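Local structure of uncharacterized protein (Pyrococcus abyssi, 5IFF) at residues Ile18-Ser23 with Arg177-Val182; Ile25-Ile30 with Arg52-Ala57; Asn166-Leu171 with Val181-Val186. The protein acts as a restriction DNA glycosylase (R.PabI) that binds double-stranded DNA and probably excises adenine bases from its recognition sequence. The protein carries 2 engineered substitutions. All coordinates share one frame; numbering follows the deposited sequence.

Contact 1: residues Ile18-Ser23 with Arg177-Val182. With nucleotides of chain C.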
loop_
_atom_site.group_PDB
_atom_site.type_symbol
_atom_site.label_atom_id
_atom_site.label_comp_id
_atom_site.label_asym_id
_atom_site.label_seq_id
_atom_site.Cartn_x
_atom_site.Cartn_y
_atom_site.Cartn_z
ATOM N N ILE A 18 16.398 11.876 -10.519
ATOM C CA ILE A 18 16.342 13.193 -9.922
ATOM C C ILE A 18 14.898 13.674 -9.686
ATOM O O ILE A 18 14.677 14.728 -9.064
ATOM C CB ILE A 18 17.104 14.188 -10.861
ATOM C CG1 ILE A 18 18.535 13.748 -10.924
ATOM C CG2 ILE A 18 17.179 15.556 -10.313
ATOM C CD1 ILE A 18 19.117 13.691 -9.561
ATOM N N THR A 19 13.926 12.983 -10.259
ATOM C CA THR A 19 12.560 13.548 -10.305
ATOM C C THR A 19 11.465 12.708 -9.660
ATOM O O THR A 19 10.332 13.172 -9.526
ATOM C CB THR A 19 12.073 13.795 -11.759
ATOM O OG1 THR A 19 11.978 12.542 -12.459
ATOM C CG2 THR A 19 13.002 14.757 -12.505
ATOM N N ARG A 20 11.734 11.463 -9.307
ATOM C CA ARG A 20 10.584 10.699 -8.775
ATOM C C ARG A 20 10.864 10.390 -7.335
ATOM O O ARG A 20 11.235 9.287 -7.037
ATOM C CB ARG A 20 10.346 9.409 -9.559
ATOM C CG ARG A 20 10.034 9.606 -11.029
ATOM C CD ARG A 20 8.590 9.286 -11.323
ATOM N NE ARG A 20 8.445 8.484 -12.535
ATOM C CZ ARG A 20 8.312 7.158 -12.553
ATOM N NH1 ARG A 20 8.180 6.523 -13.713
ATOM N NH2 ARG A 20 8.302 6.466 -11.418
ATOM N N PRO A 21 10.702 11.382 -6.443
ATOM C CA PRO A 21 11.312 11.169 -5.131
ATOM C C PRO A 21 10.623 10.007 -4.384
ATOM O O PRO A 21 9.438 9.781 -4.514
ATOM C CB PRO A 21 11.126 12.503 -4.420
ATOM C CG PRO A 21 9.972 13.189 -5.163
ATOM C CD PRO A 21 10.048 12.697 -6.567
ATOM N N THR A 22 11.427 9.232 -3.673
ATOM C CA THR A 22 10.917 8.086 -2.928
ATOM C C THR A 22 11.680 8.127 -1.631
ATOM O O THR A 22 12.662 8.858 -1.519
ATOM C CB THR A 22 11.187 6.742 -3.650
ATOM O OG1 THR A 22 12.607 6.565 -3.784
ATOM C CG2 THR A 22 10.504 6.679 -4.996
ATOM N N SER A 23 11.324 7.253 -0.702
ATOM C CA SER A 23 12.112 7.108 0.512
ATOM C C SER A 23 13.548 6.643 0.219
ATOM O O SER A 23 14.486 6.934 0.974
ATOM C CB SER A 23 11.394 6.146 1.459
ATOM O OG SER A 23 11.209 4.907 0.806
ATOM N N ARG A 177 14.668 17.123 -16.848
ATOM C CA ARG A 177 13.728 16.534 -17.807
ATOM C C ARG A 177 12.801 15.542 -17.085
ATOM O O ARG A 177 13.057 15.159 -15.937
ATOM C CB ARG A 177 14.478 15.811 -18.934
ATOM C CG ARG A 177 15.615 16.597 -19.578
ATOM C CD ARG A 177 15.095 17.446 -20.723
ATOM N NE ARG A 177 16.176 18.123 -21.443
ATOM C CZ ARG A 177 16.060 18.651 -22.660
ATOM N NH1 ARG A 177 14.908 18.581 -23.316
ATOM N NH2 ARG A 177 17.106 19.238 -23.224
ATOM N N ARG A 178 11.733 15.132 -17.765
ATOM C CA ARG A 178 10.850 14.096 -17.249
ATOM C C ARG A 178 11.630 12.798 -17.037
ATOM O O ARG A 178 12.318 12.335 -17.944
ATOM C CB ARG A 178 9.681 13.858 -18.205
ATOM C CG ARG A 178 8.544 13.030 -17.611
ATOM C CD ARG A 178 7.384 12.944 -18.588
ATOM N NE ARG A 178 7.407 14.055 -19.541
ATOM C CZ ARG A 178 6.872 15.253 -19.317
ATOM N NH1 ARG A 178 6.271 15.511 -18.163
ATOM N NH2 ARG A 178 6.945 16.201 -20.245
ATOM N N ASN A 179 11.541 12.233 -15.837
ATOM C CA ASN A 179 12.289 11.012 -15.496
ATOM C C ASN A 179 13.809 11.161 -15.694
ATOM O O ASN A 179 14.510 10.205 -16.035
ATOM C CB ASN A 179 11.772 9.829 -16.316
ATOM C CG ASN A 179 10.279 9.607 -16.142
ATOM O OD1 ASN A 179 9.755 9.703 -15.031
ATOM N ND2 ASN A 179 9.584 9.323 -17.242
ATOM N N GLU A 180 14.309 12.367 -15.474
ATOM C CA GLU A 180 15.739 12.614 -15.640
ATOM C C GLU A 180 16.571 11.707 -14.746
ATOM O O GLU A 180 16.284 11.545 -13.562
ATOM C CB GLU A 180 16.068 14.077 -15.347
ATOM C CG GLU A 180 17.577 14.356 -15.305
ATOM C CD GLU A 180 18.005 15.431 -16.284
ATOM O OE1 GLU A 180 17.114 16.147 -16.769
ATOM O OE2 GLU A 180 19.231 15.528 -16.562
ATOM N N VAL A 181 17.634 11.153 -15.324
ATOM C CA VAL A 181 18.622 10.403 -14.601
ATOM C C VAL A 181 20.018 11.080 -14.734
ATOM O O VAL A 181 20.407 11.447 -15.837
ATOM C CB VAL A 181 18.645 8.979 -15.142
ATOM C CG1 VAL A 181 19.868 8.284 -14.701
ATOM C CG2 VAL A 181 17.334 8.225 -14.709
ATOM N N VAL A 182 20.733 11.291 -13.621
ATOM C CA VAL A 182 22.033 11.950 -13.686
ATOM C C VAL A 182 23.119 10.951 -13.362
ATOM O O VAL A 182 22.835 9.851 -12.867
ATOM C CB VAL A 182 22.152 13.146 -12.727
ATOM C CG1 VAL A 182 21.119 14.238 -13.133
ATOM C CG2 VAL A 182 21.984 12.668 -11.274
ATOM P P DA C 12 9.610 3.802 -1.619
ATOM O OP1 DA C 12 11.018 3.469 -1.958
ATOM O OP2 DA C 12 9.236 5.183 -1.177
ATOM O "O5'" DA C 12 8.738 3.489 -2.890
ATOM C "C5'" DA C 12 8.589 2.111 -3.333
ATOM C "C4'" DA C 12 7.768 2.054 -4.584
ATOM O "O4'" DA C 12 6.358 2.152 -4.259
ATOM C "C3'" DA C 12 8.031 3.186 -5.590
ATOM O "O3'" DA C 12 7.937 2.648 -6.851
ATOM C "C2'" DA C 12 6.880 4.182 -5.343
ATOM C "C1'" DA C 12 5.744 3.243 -4.955
ATOM N N9 DA C 12 4.752 3.809 -4.046
ATOM C C8 DA C 12 4.998 4.491 -2.873
ATOM N N7 DA C 12 3.893 4.778 -2.205
ATOM C C5 DA C 12 2.868 4.191 -2.946
ATOM C C6 DA C 12 1.440 4.135 -2.783
ATOM N N6 DA C 12 0.794 4.669 -1.755
ATOM N N1 DA C 12 0.711 3.491 -3.731
ATOM C C2 DA C 12 1.363 2.896 -4.736
ATOM N N3 DA C 12 2.687 2.883 -4.987
ATOM C C4 DA C 12 3.383 3.562 -4.062
ATOM P P DC C 14 4.096 5.954 -12.529
ATOM O OP1 DC C 14 4.174 5.099 -13.716
ATOM O OP2 DC C 14 5.088 7.021 -12.218
ATOM O "O5'" DC C 14 2.705 6.725 -12.498
ATOM C "C5'" DC C 14 1.497 5.995 -12.505
ATOM C "C4'" DC C 14 0.392 6.791 -11.826
ATOM O "O4'" DC C 14 0.732 7.004 -10.455
ATOM C "C3'" DC C 14 0.150 8.200 -12.370
ATOM O "O3'" DC C 14 -0.901 8.178 -13.312
ATOM C "C2'" DC C 14 -0.257 9.000 -11.125
ATOM C "C1'" DC C 14 -0.116 7.987 -9.982
ATOM N N1 DC C 14 0.436 8.600 -8.737
ATOM C C2 DC C 14 -0.467 8.964 -7.738
ATOM O O2 DC C 14 -1.667 8.715 -7.912
ATOM N N3 DC C 14 -0.012 9.585 -6.623
ATOM C C4 DC C 14 1.266 9.823 -6.478
ATOM N N4 DC C 14 1.647 10.408 -5.337
ATOM C C5 DC C 14 2.240 9.462 -7.501
ATOM C C6 DC C 14 1.781 8.866 -8.604
HETATM O O HOH W 1 13.949 10.834 -12.429
#

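Contact 2: residues Ile25-Ile30 with Arg52-Ala57. Engineered in segment 25-30: A26 (natural residue Arg). Engineered in segment 52-57: A57 (natural residue Glu).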
loop_
_atom_site.group_PDB
_atom_site.type_symbol
_atom_site.label_atom_id
_atom_site.label_comp_id
_atom_site.label_asym_id
_atom_site.label_seq_id
_atom_site.Cartn_x
_atom_site.Cartn_y
_atom_site.Cartn_z
ATOM N N ILE A 25 15.481 7.347 -2.671
ATOM C CA ILE A 25 16.256 8.335 -3.412
ATOM C C ILE A 25 15.374 9.571 -3.606
ATOM O O ILE A 25 14.312 9.475 -4.227
ATOM C CB ILE A 25 16.728 7.811 -4.794
ATOM C CG1 ILE A 25 17.582 6.546 -4.636
ATOM C CG2 ILE A 25 17.637 8.877 -5.520
ATOM C CD1 ILE A 25 17.791 5.796 -5.953
ATOM N N ALA A 26 15.816 10.712 -3.084
ATOM C CA ALA A 26 15.085 11.980 -3.293
ATOM C C ALA A 26 16.040 13.190 -3.155
ATOM O O ALA A 26 17.020 13.174 -2.393
ATOM C CB ALA A 26 13.921 12.123 -2.311
ATOM N N VAL A 27 15.719 14.253 -3.891
ATOM C CA VAL A 27 16.451 15.519 -3.818
ATOM C C VAL A 27 16.012 16.223 -2.538
ATOM O O VAL A 27 14.809 16.283 -2.227
ATOM C CB VAL A 27 16.172 16.377 -5.087
ATOM C CG1 VAL A 27 16.838 17.800 -5.009
ATOM C CG2 VAL A 27 16.707 15.646 -6.309
ATOM N N LYS A 28 16.970 16.710 -1.759
ATOM C CA LYS A 28 16.666 17.371 -0.492
ATOM C C LYS A 28 17.496 18.646 -0.358
ATOM O O LYS A 28 18.566 18.741 -0.925
ATOM C CB LYS A 28 16.954 16.425 0.668
ATOM C CG LYS A 28 15.965 15.261 0.741
ATOM C CD LYS A 28 16.121 14.507 2.019
ATOM C CE LYS A 28 14.983 13.476 2.218
ATOM N NZ LYS A 28 15.448 12.432 3.194
ATOM N N LYS A 29 17.000 19.597 0.423
ATOM C CA LYS A 29 17.697 20.864 0.626
ATOM C C LYS A 29 18.315 20.812 2.005
ATOM O O LYS A 29 17.619 20.510 3.002
ATOM C CB LYS A 29 16.739 22.051 0.483
ATOM C CG LYS A 29 17.442 23.395 0.519
ATOM C CD LYS A 29 16.450 24.539 0.317
ATOM C CE LYS A 29 17.165 25.825 -0.054
ATOM N NZ LYS A 29 16.226 26.985 -0.012
ATOM N N ILE A 30 19.628 21.011 2.065
ATOM C CA ILE A 30 20.344 21.066 3.333
ATOM C C ILE A 30 21.079 22.391 3.379
ATOM O O ILE A 30 22.185 22.515 2.844
ATOM C CB ILE A 30 21.316 19.897 3.500
ATOM C CG1 ILE A 30 20.620 18.593 3.128
ATOM C CG2 ILE A 30 21.901 19.864 4.934
ATOM C CD1 ILE A 30 21.589 17.347 3.012
ATOM N N ARG A 52 24.263 25.018 -4.041
ATOM C CA ARG A 52 25.072 24.176 -3.158
ATOM C C ARG A 52 24.286 23.632 -1.971
ATOM O O ARG A 52 24.803 22.785 -1.250
ATOM C CB ARG A 52 26.287 24.957 -2.633
ATOM C CG ARG A 52 25.924 25.890 -1.498
ATOM C CD ARG A 52 27.109 26.393 -0.691
ATOM N NE ARG A 52 26.653 27.391 0.280
ATOM C CZ ARG A 52 27.417 27.936 1.220
ATOM N NH1 ARG A 52 26.897 28.831 2.053
ATOM N NH2 ARG A 52 28.695 27.590 1.330
ATOM N N ASP A 53 23.062 24.148 -1.744
ATOM C CA ASP A 53 22.189 23.619 -0.712
ATOM C C ASP A 53 21.386 22.353 -1.146
ATOM O O ASP A 53 20.642 21.766 -0.336
ATOM C CB ASP A 53 21.209 24.695 -0.262
ATOM C CG ASP A 53 21.906 25.874 0.411
ATOM O OD1 ASP A 53 23.016 25.670 0.975
ATOM O OD2 ASP A 53 21.341 26.977 0.361
ATOM N N TYR A 54 21.485 21.964 -2.412
ATOM C CA TYR A 54 20.701 20.803 -2.876
ATOM C C TYR A 54 21.539 19.536 -3.009
ATOM O O TYR A 54 22.653 19.556 -3.541
ATOM C CB TYR A 54 20.025 21.081 -4.202
ATOM C CG TYR A 54 18.980 22.157 -4.057
ATOM C CD1 TYR A 54 17.703 21.842 -3.615
ATOM C CD2 TYR A 54 19.305 23.504 -4.266
ATOM C CE1 TYR A 54 16.736 22.837 -3.436
ATOM C CE2 TYR A 54 18.346 24.514 -4.108
ATOM C CZ TYR A 54 17.066 24.181 -3.681
ATOM O OH TYR A 54 16.104 25.170 -3.489
ATOM N N TYR A 55 20.968 18.433 -2.516
ATOM C CA TYR A 55 21.655 17.139 -2.524
ATOM C C TYR A 55 20.744 16.050 -3.006
ATOM O O TYR A 55 19.513 16.108 -2.829
ATOM C CB TYR A 55 22.135 16.744 -1.120
ATOM C CG TYR A 55 23.110 17.721 -0.495
ATOM C CD1 TYR A 55 22.687 18.979 -0.080
ATOM C CD2 TYR A 55 24.443 17.364 -0.313
ATOM C CE1 TYR A 55 23.580 19.887 0.501
ATOM C CE2 TYR A 55 25.336 18.264 0.269
ATOM C CZ TYR A 55 24.899 19.499 0.684
ATOM O OH TYR A 55 25.783 20.399 1.256
ATOM N N ILE A 56 21.353 15.000 -3.514
ATOM C CA ILE A 56 20.571 13.767 -3.670
ATOM C C ILE A 56 20.785 12.941 -2.412
ATOM O O ILE A 56 21.930 12.555 -2.128
ATOM C CB ILE A 56 21.021 12.910 -4.881
ATOM C CG1 ILE A 56 20.799 13.651 -6.194
ATOM C CG2 ILE A 56 20.209 11.605 -4.896
ATOM C CD1 ILE A 56 21.598 13.040 -7.304
ATOM N N ALA A 57 19.711 12.713 -1.672
ATOM C CA ALA A 57 19.721 11.905 -0.471
ATOM C C ALA A 57 19.352 10.468 -0.815
ATOM O O ALA A 57 18.235 10.202 -1.239
ATOM C CB ALA A 57 18.729 12.478 0.558
#

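Contact 3: residues Asn166-Leu171 with Val181-Val186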
loop_
_atom_site.group_PDB
_atom_site.type_symbol
_atom_site.label_atom_id
_atom_site.label_comp_id
_atom_site.label_asym_id
_atom_site.label_seq_id
_atom_site.Cartn_x
_atom_site.Cartn_y
_atom_site.Cartn_z
ATOM N N ASN A 166 27.841 17.982 -7.987
ATOM C CA ASN A 166 28.778 16.878 -8.248
ATOM C C ASN A 166 28.280 15.843 -9.236
ATOM O O ASN A 166 28.943 14.823 -9.426
ATOM C CB ASN A 166 29.176 16.122 -6.955
ATOM C CG ASN A 166 30.106 16.931 -6.090
ATOM O OD1 ASN A 166 30.386 18.074 -6.399
ATOM N ND2 ASN A 166 30.550 16.364 -5.000
ATOM N N VAL A 167 27.146 16.097 -9.878
ATOM C CA VAL A 167 26.639 15.135 -10.849
ATOM C C VAL A 167 26.646 15.703 -12.262
ATOM O O VAL A 167 26.801 16.904 -12.426
ATOM C CB VAL A 167 25.184 14.691 -10.494
ATOM C CG1 VAL A 167 25.214 14.037 -9.130
ATOM C CG2 VAL A 167 24.218 15.847 -10.580
ATOM N N GLU A 168 26.440 14.841 -13.261
ATOM C CA GLU A 168 26.386 15.254 -14.668
ATOM C C GLU A 168 25.110 14.742 -15.319
ATOM O O GLU A 168 24.602 13.682 -14.948
ATOM C CB GLU A 168 27.565 14.701 -15.483
ATOM C CG GLU A 168 28.945 14.764 -14.861
ATOM C CD GLU A 168 30.009 14.144 -15.802
ATOM O OE1 GLU A 168 29.892 14.313 -17.037
ATOM O OE2 GLU A 168 30.950 13.482 -15.314
ATOM N N PRO A 169 24.612 15.444 -16.326
ATOM C CA PRO A 169 25.029 16.761 -16.831
ATOM C C PRO A 169 24.759 17.850 -15.781
ATOM O O PRO A 169 23.725 17.799 -15.100
ATOM C CB PRO A 169 24.148 16.965 -18.066
ATOM C CG PRO A 169 23.671 15.594 -18.444
ATOM C CD PRO A 169 23.556 14.843 -17.158
ATOM N N SER A 170 25.675 18.812 -15.657
ATOM C CA SER A 170 25.516 19.930 -14.735
ATOM C C SER A 170 24.069 20.434 -14.615
ATOM O O SER A 170 23.390 20.681 -15.602
ATOM C CB SER A 170 26.407 21.106 -15.163
ATOM O OG SER A 170 26.033 22.283 -14.486
ATOM N N LEU A 171 23.605 20.533 -13.376
ATOM C CA LEU A 171 22.230 21.001 -13.118
ATOM C C LEU A 171 22.139 22.524 -12.942
ATOM O O LEU A 171 21.030 23.094 -12.958
ATOM C CB LEU A 171 21.685 20.308 -11.893
ATOM C CG LEU A 171 21.260 18.872 -12.217
ATOM C CD1 LEU A 171 21.158 18.127 -10.959
ATOM C CD2 LEU A 171 19.924 18.942 -12.979
ATOM N N VAL A 181 17.634 11.153 -15.324
ATOM C CA VAL A 181 18.622 10.403 -14.601
ATOM C C VAL A 181 20.018 11.080 -14.734
ATOM O O VAL A 181 20.407 11.447 -15.837
ATOM C CB VAL A 181 18.645 8.979 -15.142
ATOM C CG1 VAL A 181 19.868 8.284 -14.701
ATOM C CG2 VAL A 181 17.334 8.225 -14.709
ATOM N N VAL A 182 20.733 11.291 -13.621
ATOM C CA VAL A 182 22.033 11.950 -13.686
ATOM C C VAL A 182 23.119 10.951 -13.362
ATOM O O VAL A 182 22.835 9.851 -12.867
ATOM C CB VAL A 182 22.152 13.146 -12.727
ATOM C CG1 VAL A 182 21.119 14.238 -13.133
ATOM C CG2 VAL A 182 21.984 12.668 -11.274
ATOM N N LYS A 183 24.354 11.342 -13.650
ATOM C CA LYS A 183 25.494 10.435 -13.564
ATOM C C LYS A 183 26.459 10.947 -12.487
ATOM O O LYS A 183 26.785 12.142 -12.441
ATOM C CB LYS A 183 26.170 10.333 -14.940
ATOM C CG LYS A 183 27.420 9.475 -14.920
ATOM C CD LYS A 183 27.902 9.081 -16.325
ATOM C CE LYS A 183 28.794 10.131 -16.962
ATOM N NZ LYS A 183 29.530 9.534 -18.123
ATOM N N TYR A 184 26.899 10.046 -11.617
ATOM C CA TYR A 184 27.768 10.386 -10.509
ATOM C C TYR A 184 28.961 9.431 -10.435
ATOM O O TYR A 184 28.778 8.208 -10.282
ATOM C CB TYR A 184 26.965 10.320 -9.194
ATOM C CG TYR A 184 27.816 10.522 -7.968
ATOM C CD1 TYR A 184 28.462 11.730 -7.744
ATOM C CD2 TYR A 184 27.959 9.508 -7.026
ATOM C CE1 TYR A 184 29.274 11.913 -6.621
ATOM C CE2 TYR A 184 28.757 9.691 -5.893
ATOM C CZ TYR A 184 29.390 10.897 -5.688
ATOM O OH TYR A 184 30.187 11.059 -4.563
ATOM N N GLU A 185 30.180 9.974 -10.452
ATOM C CA GLU A 185 31.356 9.116 -10.355
ATOM C C GLU A 185 31.601 8.902 -8.878
ATOM O O GLU A 185 31.670 9.860 -8.106
ATOM C CB GLU A 185 32.567 9.753 -11.064
ATOM C CG GLU A 185 32.263 10.113 -12.538
ATOM C CD GLU A 185 33.422 10.818 -13.295
ATOM O OE1 GLU A 185 34.285 11.430 -12.641
ATOM O OE2 GLU A 185 33.462 10.735 -14.546
ATOM N N VAL A 186 31.689 7.640 -8.469
ATOM C CA VAL A 186 31.785 7.333 -7.046
ATOM C C VAL A 186 33.245 7.394 -6.659
ATOM O O VAL A 186 34.030 6.623 -7.177
ATOM C CB VAL A 186 31.221 5.910 -6.719
ATOM C CG1 VAL A 186 31.350 5.594 -5.179
ATOM C CG2 VAL A 186 29.758 5.799 -7.187
HETATM O O HOH W 2 30.632 12.830 -10.490
#

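Contact 1: residues Ile18-Ser23 with Arg177-Val182
E180 O is the acceptor that joins I18 and T19 to the turn opposite. I18 N donates to E180 O at 3.1 Å with an N-H...O angle of 160°, and a water donates to the same E180 O from 2.7 Å. That water also lies 2.6 Å from T19 OG1, which the first torsion (chi1 64°) sets between the backbone N and the carbonyl carbon. R177 to E180 form a type II turn. Besides the backbone bond from E180 N to R177 O, R177 N donates to E180 OE1 at 2.6 Å, while E180 OE2 forms a salt bridge with R174. N179, third residue of the turn, accepts on OD1 from R20 NE at 3.1 Å; the amide and guanidinium planes stand 76° apart. Over one guanidinium face, OP2 of DC14 of chain C sits 3.2 Å above the centre, and S23 N donates to OP2 of DA12 of chain C at 3.0 Å. Next to these polar groups, I18 CG1 packs tightly on V182 CG1, the side chains crossing at about a right angle. With NE engaged by N179, R20 is likely to stay oriented toward the DNA backbone, a contact to a phosphate rather than a base, consistent with binding of nonspecific DNA.

Contact 2: residues Ile25-Ile30 with Arg52-Ala57
D53 O takes the shortest polar bond between the two segments, just beyond the paired strands, from I30 N at 2.7 Å, and the donor lies in the carbonyl plane. K29 CA also brings its hydrogen to D53 O, at 3.2 Å. From here the strands run antiparallel, their axes 153° apart, as neighbours in the large antiparallel sheet; strand 54-59 pairs on its other side with strand 154-163 (I56 with I162). K28 and Y55 form a hydrogen-bonded pair, K28 N to Y55 O being 2.8 Å, and so do A26 and A57, both engineered (arginine and glutamate in the natural sequence). The non-hydrogen-bonded pairs V27-I56 and K29-Y54 alternate with these. On the V27 and I56 face, K29 reaches across Y54: CG, anti to the backbone N (chi1 -173°), lies over one ring face, and the extended chain brings CE to 3.7 Å from Y54 OH. An alanine in place of K29 would probably uncover that part of the Y54 ring and leave E31 without its long, weak ion-pair partner. On the other face, K28 CD rests 3.6 Å from A57 CB. I30 CD1 makes a CH-pi contact over the Y55 ring, 4.0 Å from its centroid. Strand pairing here thus rests on main-chain bonds, with aliphatic-aromatic contacts flanking them.

Contact 3: residues Asn166-Leu171 with Val181-Val186
E168 and K183 meet through both backbone polar groups: E168 N donates to K183 O at 2.8 Å, and K183 N returns the bond to E168 O at 2.7 Å. Each donor lies in the carbonyl plane of its acceptor. V167, one residue earlier, turns its side chain to the strand. Its CB approaches V182 CG2 to 3.9 Å, while CG1, beside the backbone N (chi1 -61°), comes to 4.1 Å from Y184 CB, so the valine is wedged between two side chains of alternate strand residues. The carbonyl of N166 meets the Y184 ring at its edge and in its plane, N166 O lying 3.6 Å from Y184 CD1. A water continues from that oxygen, donating to N166 O and accepting from E185 N at 2.9 Å. It bridges the two segments where no direct backbone bond joins N166 O to E185 N.

This is a single antiparallel hydrogen-bonded bridge, laid along one of the two outermost strands, within this chain, of the sheet 4-8, 11-17 and 181-186. The other edge of strand 181-186 bonds to strand 11-17, V182 with L16 and Y184 with V14. After E168 a cis peptide leads into P169, and the chain bends away from the strand.

Beside the bridge two acids come close: E168 OE2 stands 3.8 Å from E185 OE2, their carboxylate planes 67° apart. The repulsion is probably eased by K11, whose NZ forms a salt bridge with E185 OE2, and by K183 NZ, 4.9 Å from E168 OE1 and not in contact with it. In the second shell, E139 OE2 accepts from both Y184 OH and N166 ND2, and ND2 also donates to S137 O, which ties the asparagine to the tyrosine hydroxyl. V167 and Y184 both rest on I162 of strand 154-163, and L190 of helix 188-201 touches Y184.

Overall arrangement
The three contacts lie close together, their centres 12 to 13 Å apart. Along the chain, contact 2 falls entirely between the two halves of contact 1, and contact 3 opens after contact 2 has closed, sharing V181 and V182 of strand 181-186 with contact 1. Contact 2 belongs to the large branched sheet, whereas strand 181-186 edges the three-stranded one. I56 is where they converge: its CD1 is 3.4 Å from I18 CD1, 4.0 Å from V182 CG2 and 4.2 Å from V167 CG1. This apolar packing joins the two sheets, connecting the phosphate-contacting loop 18-23 to strand 54-59, which carries the adenine-binding Q59.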